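Local structure of superoxide dismutase (Anaplasma phagocytophilum, 3JS4) at residues Asp43-Gly48 against Thr184-Glu189; Asn58-Gly63 against Arg89-Asn94; Ile98-Phe103 against Ala168-Pro173. The protein probably destroys superoxide radicals, converting them to oxygen and hydrogen peroxide at an active-site iron ion, as an iron/manganese superoxide dismutase. One frame throughout, in Å; residues are numbered along the deposited sequence.

Contact 1: Asp43-Gly48 against Thr184-Glu189; sequences DRHYNG and TMDVWE. With FE (Fe (III) ion), chain E.
His45 reaches out from helix 39-60 and meets the carboxylate of Asp186, with the iron held between them. This is the metal site of the iron/manganese superoxide dismutase fold. It joins the alpha-hairpin domain to the end of strand 179-186 in the C-terminal domain. His45 NE2 lies 2.3 Å from the iron, and Asp186 OD2 binds it at 2.0 Å. The two side chains come from opposite directions. OD2 sits in the plane of the imidazole, at its edge, while the carboxylate plane is turned 47° from the ring. His45 NE2 and Asp186 OD2 are 2.9 Å apart because both bind the metal; they are not hydrogen-bonded to each other. The imidazole gets to the iron with its CG anti to the backbone N (chi1 -164°). The backbones stay well apart, so the metal does most of the joining.

His101 and His190 complete the protein ligands, and water 1 also binds the iron, with its oxygen 2.2 Å away. The ring of His190 meets that of His45 with the planes steeply inclined. Water 1 also lies over one face of the Trp188 indole, toward its rim. The other carboxylate oxygen is used differently. Asp186 OD1 takes a weak bond from water 1 and closes an Asx turn, which limits the rotation of the carboxylate. In that turn Trp188 N donates to Asp186 OD1 over 3.0 Å, from above the carboxylate plane.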
loop_
_atom_site.group_PDB
_atom_site.type_symbol
_atom_site.label_atom_id
_atom_site.label_comp_id
_atom_site.label_asym_id
_atom_site.label_seq_id
_atom_site.Cartn_x
_atom_site.Cartn_y
_atom_site.Cartn_z
ATOM N N ASP A 43 5.061 -13.307 -9.059
ATOM C CA ASP A 43 5.081 -14.590 -8.364
ATOM C C ASP A 43 5.934 -14.515 -7.091
ATOM O O ASP A 43 5.496 -14.886 -6.011
ATOM C CB ASP A 43 5.564 -15.722 -9.308
ATOM C CG ASP A 43 5.707 -17.059 -8.592
ATOM O OD1 ASP A 43 4.684 -17.636 -8.164
ATOM O OD2 ASP A 43 6.849 -17.534 -8.442
ATOM N N ARG A 44 7.154 -14.013 -7.226
ATOM C CA ARG A 44 8.053 -13.914 -6.096
ATOM C C ARG A 44 7.550 -12.942 -5.002
ATOM O O ARG A 44 7.633 -13.249 -3.803
ATOM C CB ARG A 44 9.459 -13.575 -6.596
ATOM C CG ARG A 44 10.550 -13.573 -5.525
ATOM C CD ARG A 44 10.726 -14.888 -4.749
ATOM N NE ARG A 44 10.783 -16.090 -5.584
ATOM C CZ ARG A 44 11.219 -17.282 -5.150
ATOM N NH1 ARG A 44 11.653 -17.431 -3.898
ATOM N NH2 ARG A 44 11.252 -18.325 -5.975
ATOM N N HIS A 45 6.972 -11.813 -5.406
ATOM C CA HIS A 45 6.506 -10.818 -4.444
ATOM C C HIS A 45 5.291 -11.342 -3.682
ATOM O O HIS A 45 5.204 -11.224 -2.460
ATOM C CB HIS A 45 6.133 -9.530 -5.198
ATOM C CG HIS A 45 6.011 -8.325 -4.320
ATOM N ND1 HIS A 45 5.875 -7.051 -4.833
ATOM C CD2 HIS A 45 6.032 -8.189 -2.971
ATOM C CE1 HIS A 45 5.780 -6.187 -3.835
ATOM N NE2 HIS A 45 5.883 -6.849 -2.698
ATOM N N TYR A 46 4.361 -11.952 -4.420
ATOM C CA TYR A 46 3.094 -12.425 -3.852
ATOM C C TYR A 46 3.204 -13.796 -3.179
ATOM O O TYR A 46 2.891 -13.915 -2.002
ATOM C CB TYR A 46 2.016 -12.442 -4.946
ATOM C CG TYR A 46 0.639 -12.937 -4.525
ATOM C CD1 TYR A 46 -0.145 -12.231 -3.594
ATOM C CD2 TYR A 46 0.093 -14.081 -5.110
ATOM C CE1 TYR A 46 -1.452 -12.693 -3.255
ATOM C CE2 TYR A 46 -1.194 -14.543 -4.771
ATOM C CZ TYR A 46 -1.949 -13.847 -3.840
ATOM O OH TYR A 46 -3.206 -14.328 -3.524
ATOM N N ASN A 47 3.641 -14.816 -3.923
ATOM C CA ASN A 47 3.756 -16.179 -3.373
ATOM C C ASN A 47 5.028 -16.393 -2.545
ATOM O O ASN A 47 5.165 -17.413 -1.869
ATOM C CB ASN A 47 3.639 -17.253 -4.473
ATOM C CG ASN A 47 2.300 -17.216 -5.179
ATOM O OD1 ASN A 47 1.237 -17.294 -4.549
ATOM N ND2 ASN A 47 2.335 -17.078 -6.503
ATOM N N GLY A 48 5.949 -15.439 -2.624
ATOM C CA GLY A 48 7.177 -15.460 -1.823
ATOM C C GLY A 48 7.028 -14.550 -0.603
ATOM O O GLY A 48 6.866 -15.035 0.517
ATOM N N THR A 184 -1.453 2.723 -2.231
ATOM C CA THR A 184 -0.056 2.645 -1.855
ATOM C C THR A 184 0.778 2.040 -2.989
ATOM O O THR A 184 0.280 1.273 -3.814
ATOM C CB THR A 184 0.177 1.855 -0.519
ATOM O OG1 THR A 184 1.522 2.036 -0.057
ATOM C CG2 THR A 184 -0.073 0.353 -0.687
ATOM N N MET A 185 2.047 2.413 -2.989
ATOM C CA MET A 185 3.076 1.860 -3.845
ATOM C C MET A 185 4.228 1.383 -2.951
ATOM O O MET A 185 4.860 2.183 -2.237
ATOM C CB MET A 185 3.577 2.937 -4.804
ATOM C CG MET A 185 4.793 2.493 -5.616
ATOM S SD MET A 185 5.419 3.771 -6.733
ATOM C CE MET A 185 6.062 5.004 -5.585
ATOM N N ASP A 186 4.459 0.078 -2.966
ATOM C CA ASP A 186 5.572 -0.567 -2.262
ATOM C C ASP A 186 6.894 -0.071 -2.845
ATOM O O ASP A 186 7.130 -0.200 -4.062
ATOM C CB ASP A 186 5.441 -2.086 -2.512
ATOM C CG ASP A 186 6.345 -2.940 -1.630
ATOM O OD1 ASP A 186 7.190 -2.418 -0.894
ATOM O OD2 ASP A 186 6.218 -4.178 -1.706
ATOM N N VAL A 187 7.762 0.501 -2.012
ATOM C CA VAL A 187 9.132 0.772 -2.465
ATOM C C VAL A 187 10.247 -0.047 -1.773
ATOM O O VAL A 187 11.448 0.291 -1.907
ATOM C CB VAL A 187 9.474 2.308 -2.537
ATOM C CG1 VAL A 187 8.502 3.030 -3.519
ATOM C CG2 VAL A 187 9.489 2.944 -1.181
ATOM N N TRP A 188 9.869 -1.137 -1.080
ATOM C CA TRP A 188 10.885 -2.109 -0.714
ATOM C C TRP A 188 11.552 -2.533 -2.009
ATOM O O TRP A 188 10.877 -2.702 -3.057
ATOM C CB TRP A 188 10.292 -3.341 -0.036
ATOM C CG TRP A 188 9.890 -3.178 1.429
ATOM C CD1 TRP A 188 8.928 -2.333 1.939
ATOM C CD2 TRP A 188 10.384 -3.936 2.535
ATOM N NE1 TRP A 188 8.828 -2.490 3.307
ATOM C CE2 TRP A 188 9.695 -3.482 3.696
ATOM C CE3 TRP A 188 11.327 -4.977 2.661
ATOM C CZ2 TRP A 188 9.934 -4.014 4.972
ATOM C CZ3 TRP A 188 11.567 -5.507 3.945
ATOM C CH2 TRP A 188 10.872 -5.017 5.078
ATOM N N GLU A 189 12.861 -2.739 -1.965
ATOM C CA GLU A 189 13.581 -3.100 -3.188
ATOM C C GLU A 189 13.021 -4.359 -3.896
ATOM O O GLU A 189 12.998 -4.415 -5.132
ATOM C CB GLU A 189 15.065 -3.272 -2.897
ATOM C CG GLU A 189 15.771 -1.947 -2.510
ATOM C CD GLU A 189 17.288 -2.122 -2.372
ATOM O OE1 GLU A 189 17.717 -2.971 -1.561
ATOM O OE2 GLU A 189 18.040 -1.382 -3.044
HETATM FE FE FE E . 6.612 -5.923 -0.729
HETATM O O HOH W 1 7.160 -4.822 1.156
#

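Contact 2: Asn58-Gly63 against Arg89-Asn94; sequences NKLVVG and RAIFNN
Leu60 points its side chain from helix 39-60 at the first turns of helix 89-106. CB and the methyl CD1 meet different partners. Leu60 CB lies 3.9 Å from Ile91 CG1. Leu60 CD1 reaches further and rests against Ala90 O, 3.6 Å away. Beside that oxygen, Leu60 CD1 is 3.8 Å from Ala90 CB and 3.5 Å from Asn94 ND2. The side chains of Leu60 and Asn94 cross at about a right angle, and the methyl touches the nitrogen end of the amide.

That amide is held by its own helix. Asn94 ND2 donates to Ala90 O over 2.8 Å, and the oxygen lies in the amide plane. Asn94 CG is anti to its carbonyl carbon (chi1 -68°), which turns the amide back along the helix to Ala90. Ala90 O also accepts the helical bond from Asn94 N, and the two donors come from opposite faces of its carbonyl plane. The bond fixes the amide where Leu60 packs on it.

Ile91 starts out across the line to Leu60, and its CG1 then closes on Leu60 CB. It also packs on Leu57, and on Ile77 and Ala81 of helix 74-83. No hydrogen bond links the two segments. This is largely apolar packing between helices 39-60 and 89-106, which run in opposite directions in the alpha-hairpin domain of the iron/manganese superoxide dismutases.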
loop_
_atom_site.group_PDB
_atom_site.type_symbol
_atom_site.label_atom_id
_atom_site.label_comp_id
_atom_site.label_asym_id
_atom_site.label_seq_id
_atom_site.Cartn_x
_atom_site.Cartn_y
_atom_site.Cartn_z
ATOM N N ASN A 58 0.850 -16.393 11.491
ATOM C CA ASN A 58 0.215 -17.586 12.046
ATOM C C ASN A 58 1.061 -18.240 13.141
ATOM O O ASN A 58 0.522 -18.638 14.164
ATOM C CB ASN A 58 -0.139 -18.600 10.956
ATOM C CG ASN A 58 -1.384 -18.201 10.177
ATOM O OD1 ASN A 58 -2.301 -17.620 10.733
ATOM N ND2 ASN A 58 -1.422 -18.533 8.884
ATOM N N LYS A 59 2.378 -18.320 12.935
ATOM C CA LYS A 59 3.287 -18.886 13.949
ATOM C C LYS A 59 3.425 -18.018 15.203
ATOM O O LYS A 59 3.451 -18.553 16.317
ATOM C CB LYS A 59 4.683 -19.177 13.374
ATOM C CG LYS A 59 4.734 -20.380 12.400
ATOM C CD LYS A 59 6.151 -20.650 11.915
ATOM C CE LYS A 59 6.606 -19.551 10.967
ATOM N NZ LYS A 59 8.065 -19.643 10.631
ATOM N N LEU A 60 3.514 -16.696 15.012
ATOM C CA LEU A 60 3.711 -15.736 16.121
ATOM C C LEU A 60 2.533 -15.517 17.073
ATOM O O LEU A 60 2.755 -15.285 18.263
ATOM C CB LEU A 60 4.154 -14.349 15.608
ATOM C CG LEU A 60 5.491 -14.227 14.878
ATOM C CD1 LEU A 60 5.627 -12.814 14.280
ATOM C CD2 LEU A 60 6.706 -14.589 15.759
ATOM N N VAL A 61 1.299 -15.544 16.557
ATOM C CA VAL A 61 0.107 -15.233 17.380
ATOM C C VAL A 61 -0.313 -16.331 18.367
ATOM O O VAL A 61 -1.190 -16.090 19.196
ATOM C CB VAL A 61 -1.118 -14.801 16.534
ATOM C CG1 VAL A 61 -0.764 -13.600 15.694
ATOM C CG2 VAL A 61 -1.685 -15.974 15.664
ATOM N N VAL A 62 0.310 -17.508 18.285
ATOM C CA VAL A 62 -0.041 -18.638 19.161
ATOM C C VAL A 62 0.163 -18.262 20.620
ATOM O O VAL A 62 1.227 -17.803 20.979
ATOM C CB VAL A 62 0.776 -19.926 18.807
ATOM C CG1 VAL A 62 0.620 -21.026 19.893
ATOM C CG2 VAL A 62 0.337 -20.471 17.439
ATOM N N GLY A 63 -0.872 -18.428 21.445
ATOM C CA GLY A 63 -0.793 -18.108 22.881
ATOM C C GLY A 63 -0.994 -16.626 23.204
ATOM O O GLY A 63 -0.842 -16.203 24.363
ATOM N N ARG A 89 6.325 -6.301 18.591
ATOM C CA ARG A 89 6.993 -5.760 17.388
ATOM C C ARG A 89 7.016 -6.732 16.201
ATOM O O ARG A 89 6.752 -6.336 15.067
ATOM C CB ARG A 89 8.413 -5.270 17.695
ATOM C CG ARG A 89 9.079 -4.518 16.515
ATOM C CD ARG A 89 10.172 -3.514 16.971
ATOM N NE ARG A 89 9.636 -2.497 17.882
ATOM C CZ ARG A 89 10.052 -2.284 19.140
ATOM N NH1 ARG A 89 11.050 -2.997 19.672
ATOM N NH2 ARG A 89 9.464 -1.344 19.874
ATOM N N ALA A 90 7.345 -7.991 16.458
ATOM C CA ALA A 90 7.333 -8.983 15.378
ATOM C C ALA A 90 5.909 -9.175 14.847
ATOM O O ALA A 90 5.692 -9.271 13.648
ATOM C CB ALA A 90 7.962 -10.323 15.849
ATOM N N ILE A 91 4.929 -9.224 15.742
ATOM C CA ILE A 91 3.542 -9.345 15.328
ATOM C C ILE A 91 3.135 -8.119 14.501
ATOM O O ILE A 91 2.517 -8.257 13.453
ATOM C CB ILE A 91 2.602 -9.566 16.532
ATOM C CG1 ILE A 91 2.747 -11.017 17.043
ATOM C CG2 ILE A 91 1.167 -9.293 16.130
ATOM C CD1 ILE A 91 2.080 -11.285 18.425
ATOM N N PHE A 92 3.500 -6.927 14.973
ATOM C CA PHE A 92 3.251 -5.709 14.213
ATOM C C PHE A 92 3.871 -5.751 12.812
ATOM O O PHE A 92 3.181 -5.516 11.814
ATOM C CB PHE A 92 3.743 -4.463 14.960
ATOM C CG PHE A 92 3.959 -3.278 14.053
ATOM C CD1 PHE A 92 2.868 -2.597 13.521
ATOM C CD2 PHE A 92 5.258 -2.881 13.693
ATOM C CE1 PHE A 92 3.053 -1.503 12.657
ATOM C CE2 PHE A 92 5.470 -1.787 12.818
ATOM C CZ PHE A 92 4.361 -1.097 12.292
ATOM N N ASN A 93 5.171 -6.028 12.738
ATOM C CA ASN A 93 5.855 -6.082 11.440
ATOM C C ASN A 93 5.120 -6.998 10.446
ATOM O O ASN A 93 4.937 -6.633 9.276
ATOM C CB ASN A 93 7.293 -6.593 11.603
ATOM C CG ASN A 93 8.211 -5.601 12.308
ATOM O OD1 ASN A 93 7.957 -4.390 12.336
ATOM N ND2 ASN A 93 9.321 -6.120 12.843
ATOM N N ASN A 94 4.736 -8.201 10.895
ATOM C CA ASN A 94 4.087 -9.161 9.991
ATOM C C ASN A 94 2.635 -8.843 9.627
ATOM O O ASN A 94 2.276 -8.918 8.433
ATOM C CB ASN A 94 4.257 -10.623 10.473
ATOM C CG ASN A 94 5.706 -11.080 10.369
ATOM O OD1 ASN A 94 6.152 -11.536 9.314
ATOM N ND2 ASN A 94 6.472 -10.894 11.458
#

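Contact 3: Ile98-Phe103 against Ala168-Pro173; sequences IWNHDF and ANADSP. With FE (Fe (III) ion), chain E; NA (sodium ion), chain F.
Asn100 carries this contact with the two ends of its amide. Its CG is turned away from its own carbonyl (chi1 -64°), which sends the amide off helix 89-106 toward the loop 168-173. Asn100 ND2 donates to Ala170 O over 3.1 Å. The N-H points at the oxygen with an angle of 160°, and the oxygen lies in the amide plane. The donor stands well above the Ala170 carbonyl plane and not on a lone pair. A second hydrogen bond, from ND2 to Gln97 OE1, ties the same nitrogen to its own helix. Both hold the amide against rotation.

The oxygen end faces Ser172. Asn100 OD1 is 3.5 Å from Ser172 CB, so it meets the methylene and not the hydroxyl. Ser172 OG is tucked over its own backbone (chi1 76°), where it is hydrogen-bonded to Leu174 N in an ST turn. The amide is buried, and Trp150 and Trp152 of strand 149-156 pack on it too.

The loop belongs to the link between strands 161-168 and 179-186 of the antiparallel sheet in the C-terminal domain. It begins with a type II' beta turn from Ala168 to Asp171, closed by Asp171 N, which is hydrogen-bonded to Ala168 O over 2.9 Å. The helix belongs to the alpha-hairpin domain, so Asn100 bridges the two.

The next residue, His101, leaves the helix in another direction. Its ring binds the iron through NE2 at 2.2 Å, and ND1 is hydrogen-bonded to Gln97 O. That bond fixes the ring's rotation. Gln97 is thus second shell to the metal and also partner to Asn100. Farther along the loop, Pro173 O binds a sodium ion at 2.4 Å, with Thr176, Gln179 and two waters.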
loop_
_atom_site.group_PDB
_atom_site.type_symbol
_atom_site.label_atom_id
_atom_site.label_comp_id
_atom_site.label_asym_id
_atom_site.label_seq_id
_atom_site.Cartn_x
_atom_site.Cartn_y
_atom_site.Cartn_z
ATOM N N ILE A 98 1.211 -7.701 5.966
ATOM C CA ILE A 98 0.117 -8.382 5.250
ATOM C C ILE A 98 -0.924 -7.352 4.800
ATOM O O ILE A 98 -1.352 -7.334 3.632
ATOM C CB ILE A 98 -0.596 -9.472 6.085
ATOM C CG1 ILE A 98 0.353 -10.618 6.467
ATOM C CG2 ILE A 98 -1.784 -10.029 5.277
ATOM C CD1 ILE A 98 -0.233 -11.514 7.630
ATOM N N TRP A 99 -1.325 -6.501 5.743
ATOM C CA TRP A 99 -2.311 -5.438 5.474
ATOM C C TRP A 99 -1.807 -4.528 4.342
ATOM O O TRP A 99 -2.552 -4.218 3.409
ATOM C CB TRP A 99 -2.587 -4.606 6.756
ATOM C CG TRP A 99 -3.802 -3.659 6.593
ATOM C CD1 TRP A 99 -5.093 -3.886 7.037
ATOM C CD2 TRP A 99 -3.824 -2.370 5.944
ATOM N NE1 TRP A 99 -5.904 -2.826 6.692
ATOM C CE2 TRP A 99 -5.156 -1.884 6.022
ATOM C CE3 TRP A 99 -2.844 -1.577 5.307
ATOM C CZ2 TRP A 99 -5.540 -0.638 5.483
ATOM C CZ3 TRP A 99 -3.228 -0.335 4.764
ATOM C CH2 TRP A 99 -4.573 0.123 4.872
ATOM N N ASN A 100 -0.546 -4.097 4.419
ATOM C CA ASN A 100 0.030 -3.234 3.381
ATOM C C ASN A 100 0.045 -3.866 1.981
ATOM O O ASN A 100 -0.234 -3.200 0.985
ATOM C CB ASN A 100 1.473 -2.870 3.722
ATOM C CG ASN A 100 1.594 -2.034 4.990
ATOM O OD1 ASN A 100 0.640 -1.396 5.416
ATOM N ND2 ASN A 100 2.794 -2.028 5.581
ATOM N N HIS A 101 0.450 -5.124 1.895
ATOM C CA HIS A 101 0.455 -5.818 0.599
ATOM C C HIS A 101 -0.968 -6.005 0.051
ATOM O O HIS A 101 -1.191 -5.828 -1.149
ATOM C CB HIS A 101 1.209 -7.160 0.688
ATOM C CG HIS A 101 2.698 -6.991 0.726
ATOM N ND1 HIS A 101 3.384 -6.732 1.899
ATOM C CD2 HIS A 101 3.622 -6.970 -0.267
ATOM C CE1 HIS A 101 4.676 -6.614 1.628
ATOM N NE2 HIS A 101 4.846 -6.725 0.321
ATOM N N ASP A 102 -1.929 -6.332 0.917
ATOM C CA ASP A 102 -3.321 -6.473 0.457
ATOM C C ASP A 102 -3.722 -5.130 -0.185
ATOM O O ASP A 102 -4.332 -5.098 -1.261
ATOM C CB ASP A 102 -4.315 -6.795 1.604
ATOM C CG ASP A 102 -4.235 -8.242 2.127
ATOM O OD1 ASP A 102 -3.634 -9.143 1.503
ATOM O OD2 ASP A 102 -4.819 -8.485 3.209
ATOM N N PHE A 103 -3.379 -4.028 0.478
ATOM C CA PHE A 103 -3.742 -2.685 0.011
ATOM C C PHE A 103 -3.035 -2.373 -1.309
ATOM O O PHE A 103 -3.619 -1.760 -2.222
ATOM C CB PHE A 103 -3.318 -1.635 1.057
ATOM C CG PHE A 103 -4.157 -0.371 1.033
ATOM C CD1 PHE A 103 -5.475 -0.393 1.468
ATOM C CD2 PHE A 103 -3.618 0.835 0.590
ATOM C CE1 PHE A 103 -6.262 0.766 1.445
ATOM C CE2 PHE A 103 -4.379 1.995 0.575
ATOM C CZ PHE A 103 -5.709 1.966 1.019
ATOM N N ALA A 168 8.386 4.283 6.553
ATOM C CA ALA A 168 9.494 3.328 6.638
ATOM C C ALA A 168 8.989 1.912 6.932
ATOM O O ALA A 168 8.051 1.728 7.698
ATOM C CB ALA A 168 10.502 3.778 7.738
ATOM N N ASN A 169 9.651 0.924 6.324
ATOM C CA ASN A 169 9.517 -0.483 6.692
ATOM C C ASN A 169 8.063 -0.942 6.638
ATOM O O ASN A 169 7.511 -1.009 5.538
ATOM C CB ASN A 169 10.218 -0.747 8.025
ATOM C CG ASN A 169 11.707 -0.424 7.960
ATOM O OD1 ASN A 169 12.337 -0.524 6.893
ATOM N ND2 ASN A 169 12.274 -0.047 9.086
ATOM N N ALA A 170 7.425 -1.178 7.792
ATOM C CA ALA A 170 6.018 -1.606 7.798
ATOM C C ALA A 170 4.991 -0.548 8.254
ATOM O O ALA A 170 3.786 -0.844 8.307
ATOM C CB ALA A 170 5.833 -2.905 8.634
ATOM N N ASP A 171 5.460 0.659 8.569
ATOM C CA ASP A 171 4.599 1.756 9.015
ATOM C C ASP A 171 3.586 2.118 7.917
ATOM O O ASP A 171 3.868 1.977 6.729
ATOM C CB ASP A 171 5.447 2.988 9.382
ATOM C CG ASP A 171 6.298 2.771 10.632
ATOM O OD1 ASP A 171 6.226 1.697 11.267
ATOM O OD2 ASP A 171 7.063 3.684 10.980
ATOM N N SER A 172 2.406 2.578 8.339
ATOM C CA SER A 172 1.331 2.939 7.426
ATOM C C SER A 172 0.448 4.006 8.085
ATOM O O SER A 172 0.597 4.274 9.305
ATOM C CB SER A 172 0.462 1.725 7.095
ATOM O OG SER A 172 -0.393 1.429 8.194
ATOM N N PRO A 173 -0.479 4.601 7.295
ATOM C CA PRO A 173 -1.439 5.562 7.834
ATOM C C PRO A 173 -2.337 4.998 8.934
ATOM O O PRO A 173 -2.939 5.788 9.646
ATOM C CB PRO A 173 -2.246 5.991 6.587
ATOM C CG PRO A 173 -1.226 5.934 5.481
ATOM C CD PRO A 173 -0.420 4.677 5.819
HETATM FE FE FE E . 6.612 -5.923 -0.729
HETATM NA NA NA F . -5.072 6.831 9.829
HETATM O O HOH W 1 7.160 -4.822 1.156
HETATM O O HOH W 2 -6.945 7.982 10.468
HETATM O O HOH W 3 -6.433 5.139 9.057
#

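Contacts 1 and 3 both reach across from the alpha-hairpin domain to the C-terminal domain, while contact 2 stays within the alpha-hairpin. Helix 39-60 serves contacts 1 and 2, and helix 89-106 serves contacts 2 and 3. Along the chain, contact 1 closes a long loop that encloses the other two; contact 2 closes before contact 3 opens. The centres of contacts 1 and 3 are about 11 Å apart. They share the iron and water 1. Contact 2 lies farther out, its centre about 20 Å from that of contact 1 and 15 Å from that of contact 3, which it touches where Phe92 and Asn93 pack on Ala170 and Asp171. The iron site is thus built at the domain interface.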